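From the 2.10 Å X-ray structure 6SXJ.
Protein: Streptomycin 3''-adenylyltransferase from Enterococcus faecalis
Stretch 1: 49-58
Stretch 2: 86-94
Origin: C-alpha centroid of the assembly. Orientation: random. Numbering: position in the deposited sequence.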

# COMPACT_ATOMS: atom_id res chain seq x y z
N PHE A 49 -4.97 6.62 -1.26
CA PHE A 49 -6.39 6.92 -1.16
C PHE A 49 -7.19 5.64 -1.00
O PHE A 49 -6.98 4.67 -1.74
CB PHE A 49 -6.88 7.67 -2.40
CG PHE A 49 -6.26 9.01 -2.59
CD1 PHE A 49 -5.11 9.16 -3.36
CD2 PHE A 49 -6.83 10.14 -2.04
CE1 PHE A 49 -4.56 10.39 -3.56
CE2 PHE A 49 -6.27 11.37 -2.22
CZ PHE A 49 -5.13 11.50 -2.98
N LEU A 50 -8.11 5.65 -0.04
CA LEU A 50 -9.16 4.64 0.07
C LEU A 50 -10.49 5.29 -0.26
O LEU A 50 -10.84 6.34 0.31
CB LEU A 50 -9.21 4.03 1.47
CG LEU A 50 -10.17 2.86 1.66
CD1 LEU A 50 -9.65 1.65 0.93
CD2 LEU A 50 -10.33 2.56 3.13
N VAL A 51 -11.21 4.70 -1.21
CA VAL A 51 -12.48 5.23 -1.69
C VAL A 51 -13.56 4.17 -1.48
O VAL A 51 -13.34 2.98 -1.76
CB VAL A 51 -12.39 5.63 -3.18
CG1 VAL A 51 -13.75 6.10 -3.70
CG2 VAL A 51 -11.34 6.70 -3.38
N VAL A 52 -14.71 4.60 -1.00
CA VAL A 52 -15.82 3.70 -0.70
C VAL A 52 -17.01 4.10 -1.56
O VAL A 52 -17.36 5.29 -1.64
CB VAL A 52 -16.20 3.73 0.79
CG1 VAL A 52 -17.33 2.75 1.06
CG2 VAL A 52 -14.98 3.39 1.64
N VAL A 53 -17.65 3.10 -2.17
CA VAL A 53 -18.76 3.30 -3.09
C VAL A 53 -19.91 2.40 -2.66
O VAL A 53 -19.76 1.52 -1.81
CB VAL A 53 -18.36 2.99 -4.55
CG1 VAL A 53 -17.35 4.01 -5.04
CG2 VAL A 53 -17.81 1.57 -4.67
N SER A 54 -21.07 2.64 -3.25
CA SER A 54 -22.27 1.88 -2.92
C SER A 54 -22.42 0.63 -3.78
O SER A 54 -22.74 -0.44 -3.25
CB SER A 54 -23.51 2.76 -3.06
OG SER A 54 -23.72 3.54 -1.90
N GLU A 55 -22.21 0.75 -5.08
CA GLU A 55 -22.43 -0.33 -6.04
C GLU A 55 -21.21 -0.48 -6.93
O GLU A 55 -20.37 0.42 -7.02
CB GLU A 55 -23.66 -0.06 -6.92
CG GLU A 55 -24.96 0.05 -6.15
CD GLU A 55 -25.82 1.19 -6.65
OE1 GLU A 55 -25.80 1.47 -7.87
OE2 GLU A 55 -26.52 1.81 -5.81
N PRO A 56 -21.09 -1.61 -7.63
CA PRO A 56 -19.94 -1.82 -8.52
C PRO A 56 -19.83 -0.74 -9.57
O PRO A 56 -20.77 0.00 -9.86
CB PRO A 56 -20.22 -3.19 -9.15
CG PRO A 56 -21.11 -3.89 -8.17
CD PRO A 56 -21.95 -2.81 -7.54
N LEU A 57 -18.64 -0.65 -10.15
CA LEU A 57 -18.35 0.31 -11.21
C LEU A 57 -18.32 -0.41 -12.55
O LEU A 57 -17.73 -1.49 -12.68
CB LEU A 57 -17.02 1.01 -10.97
CG LEU A 57 -16.77 1.58 -9.57
CD1 LEU A 57 -15.56 2.49 -9.63
CD2 LEU A 57 -17.99 2.31 -9.05
N THR A 58 -18.96 0.19 -13.55
CA THR A 58 -18.86 -0.32 -14.90
C THR A 58 -17.40 -0.37 -15.33
O THR A 58 -16.53 0.30 -14.76
CB THR A 58 -19.66 0.55 -15.87
OG1 THR A 58 -19.11 1.87 -15.89
CG2 THR A 58 -21.13 0.62 -15.44
N GLU A 86 -1.68 6.01 -5.20
CA GLU A 86 -2.24 4.68 -5.06
C GLU A 86 -3.67 4.86 -4.57
O GLU A 86 -3.90 5.57 -3.59
CB GLU A 86 -1.42 3.86 -4.07
CG GLU A 86 -1.35 2.38 -4.35
CD GLU A 86 -0.30 1.72 -3.48
OE1 GLU A 86 0.90 1.97 -3.71
OE2 GLU A 86 -0.69 1.00 -2.55
N LEU A 87 -4.62 4.25 -5.27
CA LEU A 87 -6.03 4.43 -4.95
C LEU A 87 -6.76 3.10 -5.04
O LEU A 87 -6.74 2.46 -6.09
CB LEU A 87 -6.69 5.44 -5.89
CG LEU A 87 -8.14 5.82 -5.57
CD1 LEU A 87 -8.34 7.33 -5.76
CD2 LEU A 87 -9.10 5.06 -6.43
N THR A 88 -7.45 2.73 -3.96
CA THR A 88 -8.24 1.51 -3.87
C THR A 88 -9.70 1.87 -3.66
O THR A 88 -10.02 2.79 -2.90
CB THR A 88 -7.77 0.63 -2.71
OG1 THR A 88 -6.40 0.27 -2.90
CG2 THR A 88 -8.62 -0.63 -2.62
N ILE A 89 -10.59 1.12 -4.31
CA ILE A 89 -12.03 1.30 -4.19
C ILE A 89 -12.62 0.03 -3.60
O ILE A 89 -12.36 -1.07 -4.10
CB ILE A 89 -12.67 1.62 -5.55
CG1 ILE A 89 -12.00 2.84 -6.19
CG2 ILE A 89 -14.17 1.84 -5.39
CD1 ILE A 89 -12.60 3.27 -7.50
N ILE A 90 -13.41 0.19 -2.54
CA ILE A 90 -14.18 -0.91 -1.98
C ILE A 90 -15.66 -0.54 -2.00
O ILE A 90 -16.03 0.64 -1.96
CB ILE A 90 -13.74 -1.25 -0.54
CG1 ILE A 90 -13.72 0.02 0.33
CG2 ILE A 90 -12.38 -1.93 -0.54
CD1 ILE A 90 -13.55 -0.26 1.80
N ILE A 91 -16.50 -1.57 -2.10
CA ILE A 91 -17.94 -1.45 -1.96
C ILE A 91 -18.28 -1.68 -0.51
O ILE A 91 -17.85 -2.68 0.08
CB ILE A 91 -18.67 -2.45 -2.87
CG1 ILE A 91 -18.18 -2.32 -4.30
CG2 ILE A 91 -20.18 -2.24 -2.79
CD1 ILE A 91 -19.08 -2.98 -5.33
N GLN A 92 -19.05 -0.77 0.09
CA GLN A 92 -19.32 -0.89 1.52
C GLN A 92 -19.97 -2.23 1.85
O GLN A 92 -19.58 -2.90 2.81
CB GLN A 92 -20.21 0.26 2.00
CG GLN A 92 -20.27 0.38 3.51
CD GLN A 92 -21.33 1.36 3.97
OE1 GLN A 92 -21.81 2.18 3.20
NE2 GLN A 92 -21.69 1.27 5.25
N GLN A 93 -20.97 -2.63 1.06
CA GLN A 93 -21.75 -3.81 1.40
C GLN A 93 -20.93 -5.09 1.26
O GLN A 93 -21.22 -6.09 1.93
CB GLN A 93 -22.99 -3.88 0.52
CG GLN A 93 -22.69 -4.03 -0.97
CD GLN A 93 -23.83 -4.67 -1.75
OE1 GLN A 93 -24.87 -5.00 -1.19
NE2 GLN A 93 -23.62 -4.86 -3.05
N GLU A 94 -19.90 -5.08 0.41
CA GLU A 94 -19.07 -6.26 0.21
C GLU A 94 -18.18 -6.56 1.41
O GLU A 94 -17.56 -7.63 1.45
CB GLU A 94 -18.21 -6.10 -1.04
CG GLU A 94 -19.03 -6.09 -2.31
CD GLU A 94 -18.18 -6.25 -3.54
OE1 GLU A 94 -16.97 -5.95 -3.42
OE2 GLU A 94 -18.72 -6.66 -4.59
O HOH W 1 -4.82 2.59 -1.79

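Strands 49-53 and 86-91 lie side by side as parallel neighbors in a β-sheet, their axes 4.7 Å apart at closest approach and turned by 27°, the modest twist usual in sheets. F49 pairs with L87, L50 with T88, V51 with I89, V52 with I90 and V53 with I91.

The hydrogen bonding follows the parallel pattern, in which alternate residues of one strand bond to two residues flanking their partner. F49 N donates to E86 O (2.8 Å) and F49 O accepts from T88 N (3.0 Å). V51 repeats this one step along, with V51 N to T88 O at 2.8 Å and I90 N to V51 O at 2.9 Å; V53 closes the ladder, with V53 N to I90 O at 3.0 Å and Q92 N to V53 O at 3.1 Å. All six are nearly straight, with angles at hydrogen of 155° to 167°. L50 and V52 turn their own N and O away from this partner strand. The ladder carries CA-H...O contacts as well, the shortest from I89 CA to V51 O at 3.2 Å; the CA hydrogen, polarized by its flanking amides, makes a modest supplement to the stronger bonds.

Apolar packing divides between the two faces of the sheet. On one lie F49, V51, V53, L87, I89 and I91. L87 CD1 sits 3.7 Å from F49 CB and 3.9 Å from V51 CG2, so a single leucine methyl touches two neighbors. V53 CG2 lies 3.7 Å from I89 CG2 and 3.9 Å from I91 CG1. Branching at CB suits valine and isoleucine to such places, because it favors extended backbone and puts bulk close to the strand. On the other face, I90 CG1 meets V52 CG2 at 3.8 Å and L50 CD1 at 4.4 Å.

Beyond the strand, the loop of stretch 1 extends the apolar contact. P56 CG approaches I91 CD1 to 3.6 Å; the proline ring offers a compact hydrocarbon surface even in an exposed position. L57 is buried, and its longer side chain carries CD1 to 3.7 Å from I89 CD1.

The polar exception among the buried strand residues is T88, paired with L50. Its β-branched form fits a strand, while its hydroxyl gains a partner in water: water 1 donates to F49 O, with 3.0 Å between the water O and F49 O, and also hydrogen-bonds to T88 OG1, again 3.0 Å from the water O. F49 O thus serves both T88 N and the water, linking the two strands a second way.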